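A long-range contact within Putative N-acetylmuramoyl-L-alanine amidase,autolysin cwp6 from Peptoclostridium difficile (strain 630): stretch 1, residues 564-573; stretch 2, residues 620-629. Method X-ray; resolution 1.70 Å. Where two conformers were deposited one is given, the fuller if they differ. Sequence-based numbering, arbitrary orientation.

Stretch 1 (564-573) KRILEKFNMK
Stretch 2, residues 620-629: EKVKTMGTQI

This is a near-antiparallel helix-helix contact in which one glutamine plugs into a notch with a backbone carbonyl to bond to, while a methionine and a phenylalanine seal the apolar side. Stretch 2 is helical throughout; stretch 1 enters already helical at Lys564, then runs into an extended segment, with Phe570 at phi/psi -130/119 and Met572 at -113/161. The helix axes approach to 8.4 Å at 146° between their N-to-C directions, and the register is marked by Arg565 and Gln628, whose CA atoms lie 5.3 Å apart. The contact buries 472 Å² in all.

Gln628 is the knob, sitting among Arg565, Ile566, Glu568 and Lys569. With chi1 and chi2 both m and chi3 at 110°, its NE2 donates to Arg565 O at 2.9 Å, nearly straight at 172°. Within the stretch, the backbone bond to that carbonyl is a weak one, Glu568 N to Arg565 O at 3.1 Å. A water accepts from Gln628 NE2 at 3.0 Å and donates to Glu568 OE1 at 2.7 Å, so the buried amide has two acceptors. Arg565 NH2 bridges to the same Glu568 OE1 at 3.0 Å. Lys569 (m, m, 140°, t) lays its aliphatic part over the amide, CG 3.2 Å from Gln628 CD.

Beyond the notch the contact turns apolar. Phe570 (chi1 m, chi2 -81°) points toward stretch 2, its CE2 3.6 Å from Met625 CA. Met625 (t, p, p) starts sideways, and its end comes nearer stretch 1, placing CE over one ring face, 3.8 Å from the Phe570 centroid and 8° off the normal. That flexible thioether also brings Met625 SD within 3.9 Å of Ile566 CG2, and Met625 CE within 4.0 Å of Met572 CE (Met572 m, t, t). Buried, branched Ile566 (m, t) also reaches Ile629, CD1 to CG1 at 3.9 Å. Thr624 (m) turns its methyl to Lys569, CG2 to CB at 4.0 Å.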

# COMPACT_ATOMS: atom_id res chain seq x y z
N LYS A 564 -0.12 29.89 18.11
CA LYS A 564 -1.24 29.54 19.02
C LYS A 564 -1.50 28.01 18.92
O LYS A 564 -1.52 27.33 19.95
CB LYS A 564 -2.49 30.31 18.57
CG LYS A 564 -3.72 30.03 19.42
CD LYS A 564 -4.90 30.95 19.05
CE LYS A 564 -5.83 31.23 20.28
NZ LYS A 564 -7.27 31.41 19.88
N ARG A 565 -1.65 27.47 17.67
CA ARG A 565 -1.97 26.01 17.60
C ARG A 565 -0.88 25.13 18.16
O ARG A 565 -1.17 24.14 18.82
CB ARG A 565 -2.30 25.63 16.16
CG ARG A 565 -3.57 26.36 15.65
CD ARG A 565 -4.80 26.10 16.56
NE ARG A 565 -5.98 26.47 15.79
CZ ARG A 565 -7.22 26.15 16.12
NH1 ARG A 565 -8.23 26.50 15.34
NH2 ARG A 565 -7.46 25.50 17.25
N ILE A 566 0.41 25.49 17.94
CA ILE A 566 1.46 24.65 18.47
C ILE A 566 1.37 24.61 19.99
O ILE A 566 1.45 23.55 20.62
CB ILE A 566 2.84 25.19 18.03
CG1 ILE A 566 3.01 24.98 16.51
CG2 ILE A 566 3.98 24.47 18.84
CD1 ILE A 566 4.34 25.57 16.01
N LEU A 567 1.22 25.82 20.57
CA LEU A 567 1.17 25.93 22.02
C LEU A 567 -0.07 25.22 22.60
O LEU A 567 -0.03 24.84 23.75
CB LEU A 567 1.25 27.40 22.40
CG LEU A 567 2.68 28.00 22.14
CD1 LEU A 567 2.68 29.53 22.23
CD2 LEU A 567 3.64 27.42 23.16
N GLU A 568 -1.15 25.02 21.80
CA GLU A 568 -2.33 24.28 22.31
C GLU A 568 -1.96 22.83 22.64
O GLU A 568 -2.66 22.23 23.45
CB GLU A 568 -3.51 24.34 21.26
CG GLU A 568 -4.09 25.75 21.20
CD GLU A 568 -5.31 25.91 20.26
OE1 GLU A 568 -5.67 24.95 19.54
OE2 GLU A 568 -5.90 27.04 20.25
N LYS A 569 -0.87 22.24 22.06
CA LYS A 569 -0.52 20.82 22.33
C LYS A 569 0.84 20.64 22.91
O LYS A 569 1.20 19.54 23.27
CB LYS A 569 -0.51 19.94 21.05
CG LYS A 569 -1.79 19.96 20.30
CD LYS A 569 -2.82 19.06 20.92
CE LYS A 569 -4.13 19.79 20.83
NZ LYS A 569 -5.28 18.88 21.04
N PHE A 570 1.60 21.70 22.96
CA PHE A 570 2.96 21.61 23.44
C PHE A 570 3.24 22.67 24.50
O PHE A 570 3.17 23.86 24.16
CB PHE A 570 3.93 21.83 22.23
CG PHE A 570 3.90 20.67 21.26
CD1 PHE A 570 4.63 19.52 21.50
CD2 PHE A 570 3.11 20.72 20.13
CE1 PHE A 570 4.55 18.44 20.63
CE2 PHE A 570 3.04 19.62 19.26
CZ PHE A 570 3.76 18.49 19.53
N ASN A 571 3.58 22.28 25.74
CA ASN A 571 3.86 23.30 26.75
C ASN A 571 5.32 23.73 26.66
O ASN A 571 6.12 23.36 27.51
CB ASN A 571 3.58 22.80 28.20
CG ASN A 571 3.46 23.96 29.19
N MET A 572 5.66 24.52 25.63
CA MET A 572 7.02 25.04 25.42
C MET A 572 7.01 26.53 25.60
O MET A 572 5.94 27.15 25.52
CB MET A 572 7.50 24.75 23.98
CG MET A 572 7.76 23.30 23.71
SD MET A 572 8.23 23.08 21.97
CE MET A 572 7.99 21.23 21.74
N LYS A 573 8.16 27.14 25.84
CA LYS A 573 8.16 28.57 26.00
C LYS A 573 7.70 29.27 24.72
O LYS A 573 8.10 28.93 23.60
CB LYS A 573 9.56 29.06 26.39
CG LYS A 573 9.64 30.60 26.50
CD LYS A 573 10.95 31.03 27.16
CE LYS A 573 12.14 30.38 26.51
NZ LYS A 573 13.40 30.72 27.23
N GLU A 620 4.76 9.75 16.59
CA GLU A 620 3.41 10.26 16.77
C GLU A 620 3.42 11.70 17.33
O GLU A 620 2.57 12.52 16.92
CB GLU A 620 2.65 9.27 17.68
CG GLU A 620 2.34 7.99 16.89
CD GLU A 620 3.50 6.96 16.88
OE1 GLU A 620 3.38 5.98 16.12
OE2 GLU A 620 4.50 7.12 17.62
N LYS A 621 4.33 12.06 18.28
CA LYS A 621 4.48 13.42 18.77
C LYS A 621 4.95 14.37 17.66
O LYS A 621 4.48 15.51 17.57
CB LYS A 621 5.48 13.43 19.92
CG LYS A 621 4.86 12.78 21.17
CD LYS A 621 5.93 12.66 22.23
CE LYS A 621 5.55 11.65 23.31
NZ LYS A 621 6.41 11.89 24.50
N VAL A 622 5.88 13.90 16.79
CA VAL A 622 6.31 14.74 15.68
C VAL A 622 5.14 14.94 14.75
O VAL A 622 4.94 16.02 14.20
CB VAL A 622 7.53 14.10 14.95
CG1 VAL A 622 7.82 14.87 13.64
CG2 VAL A 622 8.73 14.13 15.87
N LYS A 623 4.33 13.87 14.57
CA LYS A 623 3.17 14.01 13.71
C LYS A 623 2.19 15.08 14.34
O LYS A 623 1.62 15.88 13.63
CB LYS A 623 2.47 12.66 13.56
CG LYS A 623 1.24 12.81 12.68
CD LYS A 623 0.54 11.47 12.44
CE LYS A 623 -0.31 11.59 11.18
NZ LYS A 623 0.53 11.80 9.95
N THR A 624 2.07 15.12 15.67
CA THR A 624 1.17 16.11 16.30
C THR A 624 1.70 17.53 16.03
O THR A 624 0.94 18.44 15.75
CB THR A 624 1.10 15.84 17.80
OG1 THR A 624 0.48 14.57 17.93
CG2 THR A 624 0.27 16.91 18.56
N MET A 625 3.02 17.70 16.10
CA MET A 625 3.61 19.01 15.79
C MET A 625 3.23 19.41 14.39
O MET A 625 2.80 20.55 14.18
CB MET A 625 5.12 18.92 15.93
CG MET A 625 5.82 20.22 15.46
SD MET A 625 5.43 21.68 16.51
CE MET A 625 6.37 21.27 18.08
N GLY A 626 3.35 18.48 13.38
CA GLY A 626 3.00 18.88 12.02
C GLY A 626 1.51 19.18 11.88
O GLY A 626 1.10 20.10 11.17
N THR A 627 0.69 18.35 12.52
CA THR A 627 -0.75 18.58 12.45
C THR A 627 -1.13 20.01 12.99
O THR A 627 -1.91 20.71 12.34
CB THR A 627 -1.47 17.56 13.35
OG1 THR A 627 -1.15 16.25 12.82
CG2 THR A 627 -3.05 17.83 13.36
N GLN A 628 -0.59 20.39 14.15
CA GLN A 628 -0.91 21.72 14.72
C GLN A 628 -0.48 22.82 13.76
O GLN A 628 -1.19 23.83 13.56
CB GLN A 628 -0.22 21.89 16.07
CG GLN A 628 -0.67 20.91 17.15
CD GLN A 628 -2.20 20.89 17.26
OE1 GLN A 628 -2.86 19.91 16.89
NE2 GLN A 628 -2.81 22.01 17.72
N ILE A 629 0.71 22.64 13.12
CA ILE A 629 1.08 23.64 12.18
C ILE A 629 0.07 23.69 11.04
O ILE A 629 -0.28 24.78 10.58
CB ILE A 629 2.53 23.35 11.65
CG1 ILE A 629 3.54 23.52 12.81
CG2 ILE A 629 2.84 24.28 10.46
CD1 ILE A 629 5.04 23.04 12.44
O HOH W 1 -5.64 22.38 18.67